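Local coordinates for capsid protein (Macrobrachium rosenbergii nodavirus, PDB 5YKU), which is the viral capsid protein, whose protrusion domain, seen here, probably forms the dimeric spikes on the particle surface, at residues P46-V51 and I72-T77. Sequence-based numbering, arbitrary orientation.
Sequences PYMDRV and ISYFDT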
loop_
_atom_site.group_PDB
_atom_site.type_symbol
_atom_site.label_atom_id
_atom_site.label_comp_id
_atom_site.label_asym_id
_atom_site.label_seq_id
_atom_site.Cartn_x
_atom_site.Cartn_y
_atom_site.Cartn_z
ATOM N N PRO A 46 0.298 -0.202 5.793
ATOM C CA PRO A 46 0.280 1.246 5.918
ATOM C C PRO A 46 1.253 1.724 6.917
ATOM O O PRO A 46 1.543 1.019 7.888
ATOM C CB PRO A 46 -1.149 1.547 6.316
ATOM C CG PRO A 46 -1.553 0.317 7.149
ATOM C CD PRO A 46 -0.827 -0.823 6.504
ATOM N N TYR A 47 1.750 2.910 6.745
ATOM C CA TYR A 47 2.448 3.655 7.831
ATOM C C TYR A 47 1.986 5.071 7.747
ATOM O O TYR A 47 1.303 5.467 6.783
ATOM C CB TYR A 47 3.984 3.507 7.795
ATOM C CG TYR A 47 4.716 4.350 6.777
ATOM C CD1 TYR A 47 5.221 5.604 7.172
ATOM C CD2 TYR A 47 4.968 3.964 5.487
ATOM C CE1 TYR A 47 5.923 6.411 6.290
ATOM C CE2 TYR A 47 5.637 4.737 4.595
ATOM C CZ TYR A 47 6.081 5.969 5.024
ATOM O OH TYR A 47 6.776 6.767 4.081
HETATM N N MSE A 48 2.314 5.885 8.705
HETATM C CA MSE A 48 1.945 7.290 8.720
HETATM C C MSE A 48 3.071 8.116 9.267
HETATM O O MSE A 48 3.591 7.921 10.372
HETATM C CB MSE A 48 0.637 7.502 9.468
HETATM C CG MSE A 48 -0.014 8.813 9.187
HETATM SE SE MSE A 48 -1.922 8.819 9.742
HETATM C CE MSE A 48 -2.633 7.626 8.387
ATOM N N ASP A 49 3.359 9.187 8.530
ATOM C CA ASP A 49 4.229 10.269 8.976
ATOM C C ASP A 49 3.664 11.481 8.259
ATOM O O ASP A 49 4.127 11.813 7.149
ATOM C CB ASP A 49 5.706 9.998 8.646
ATOM C CG ASP A 49 6.536 11.140 9.029
ATOM O OD1 ASP A 49 6.152 12.047 9.730
ATOM O OD2 ASP A 49 7.799 11.126 8.675
ATOM N N ARG A 50 2.619 12.068 8.810
ATOM C CA ARG A 50 1.721 12.902 7.987
ATOM C C ARG A 50 0.873 13.758 8.860
ATOM O O ARG A 50 0.164 13.260 9.771
ATOM C CB ARG A 50 0.844 11.961 7.180
ATOM C CG ARG A 50 -0.099 12.630 6.199
ATOM C CD ARG A 50 -0.998 11.598 5.554
ATOM N NE ARG A 50 -1.976 12.131 4.611
ATOM C CZ ARG A 50 -3.179 12.602 4.906
ATOM N NH1 ARG A 50 -3.575 12.787 6.155
ATOM N NH2 ARG A 50 -3.981 12.921 3.904
ATOM N N VAL A 51 0.901 15.066 8.659
ATOM C CA VAL A 51 0.045 15.975 9.329
ATOM C C VAL A 51 -1.390 15.704 8.976
ATOM O O VAL A 51 -1.730 15.571 7.797
ATOM C CB VAL A 51 0.439 17.420 9.048
ATOM C CG1 VAL A 51 -0.548 18.417 9.596
ATOM C CG2 VAL A 51 1.842 17.718 9.479
ATOM N N ILE A 72 -6.390 -2.315 3.301
ATOM C CA ILE A 72 -5.707 -1.278 4.054
ATOM C C ILE A 72 -6.622 -0.058 4.247
ATOM O O ILE A 72 -7.302 0.352 3.302
ATOM C CB ILE A 72 -4.376 -0.859 3.420
ATOM C CG1 ILE A 72 -3.398 -1.983 3.481
ATOM C CG2 ILE A 72 -3.806 0.387 4.062
ATOM C CD1 ILE A 72 -2.100 -1.817 2.756
ATOM N N SER A 73 -6.640 0.480 5.474
ATOM C CA SER A 73 -7.465 1.611 5.799
ATOM C C SER A 73 -6.665 2.747 6.308
ATOM O O SER A 73 -5.849 2.583 7.269
ATOM C CB SER A 73 -8.480 1.260 6.849
ATOM O OG SER A 73 -9.493 0.406 6.348
ATOM N N TYR A 74 -6.896 3.983 5.816
ATOM C CA TYR A 74 -6.360 5.219 6.329
ATOM C C TYR A 74 -7.473 6.139 6.739
ATOM O O TYR A 74 -8.461 6.295 6.010
ATOM C CB TYR A 74 -5.524 5.937 5.309
ATOM C CG TYR A 74 -4.339 5.155 4.778
ATOM C CD1 TYR A 74 -3.078 5.226 5.391
ATOM C CD2 TYR A 74 -4.475 4.416 3.634
ATOM C CE1 TYR A 74 -2.007 4.515 4.886
ATOM C CE2 TYR A 74 -3.388 3.729 3.100
ATOM C CZ TYR A 74 -2.166 3.784 3.720
ATOM O OH TYR A 74 -1.091 3.075 3.210
ATOM N N PHE A 75 -7.296 6.861 7.831
ATOM C CA PHE A 75 -8.197 7.980 8.229
ATOM C C PHE A 75 -7.441 8.849 9.124
ATOM O O PHE A 75 -6.758 8.365 10.038
ATOM C CB PHE A 75 -9.462 7.459 8.914
ATOM C CG PHE A 75 -10.556 8.479 8.993
ATOM C CD1 PHE A 75 -11.153 8.909 7.823
ATOM C CD2 PHE A 75 -10.961 9.042 10.127
ATOM C CE1 PHE A 75 -12.232 9.783 7.822
ATOM C CE2 PHE A 75 -12.015 9.991 10.144
ATOM C CZ PHE A 75 -12.685 10.301 9.020
ATOM N N ASP A 76 -7.507 10.170 8.954
ATOM C CA ASP A 76 -6.625 11.097 9.662
ATOM C C ASP A 76 -7.251 11.926 10.722
ATOM O O ASP A 76 -6.534 12.722 11.299
ATOM C CB ASP A 76 -5.890 11.938 8.617
ATOM C CG ASP A 76 -6.778 12.884 7.827
ATOM O OD1 ASP A 76 -8.034 12.784 7.956
ATOM O OD2 ASP A 76 -6.165 13.769 7.112
ATOM N N THR A 77 -8.527 11.830 10.984
ATOM C CA THR A 77 -9.206 12.831 11.826
ATOM C C THR A 77 -9.923 12.173 12.946
ATOM O O THR A 77 -10.908 11.424 12.749
ATOM C CB THR A 77 -10.194 13.674 10.992
ATOM O OG1 THR A 77 -9.496 14.278 9.877
ATOM C CG2 THR A 77 -10.835 14.723 11.811
#
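Arg50 reaches from the loop after strand 41-47 to Asp76, just beyond the end of strand 69-75. CB leads to a CG set anti to the backbone N (chi1 -176°), and the chain stays extended through CD to NE without meeting residues 72-77. NH1 donates to Asp76 OD2 at 2.9 Å in a nearly straight salt bridge. OD2 lies in the guanidinium plane, whereas NH1 comes to the anti side of OD2, 26° out of the carboxylate plane; the two planes are 54° apart. NH1 also lies 3.5 Å from Asp76 CB, while NH2 turns to Gln57 OE1 and Lys111 O, and Tyr113 makes a cation-pi contact with the group. Asp76 is gripped too: OD2 also bonds Ser53 OG, and OD1 takes the backbone N of Gln57 and, from above the carboxylate plane, Thr77 OG1. So many donors would probably favour the charged carboxylate.

Away from the charges the contact is mostly apolar. Pro46 CB touches Tyr74 CE1 at 3.4 Å and Ile72 CG2 at 3.7 Å, spanning two residues that point the same way from their strand. Met48, present as selenomethionine and bent at chi3, brings CE to the ring edge of Tyr74, 3.9 Å from CD1; Tyr47 O lies at that edge too, near the ring plane. Tyr74 OH is hydrogen-bonded to Gln114 O and Trp19 NE1, and its ring stacks on Tyr113.

Strands 41-47 and 69-75 are next-but-one, same-direction strands of the protrusion domain's antiparallel sheet, their side chains meeting on one face over strand 81-89, where Pro46 and Met48 touch Cys82.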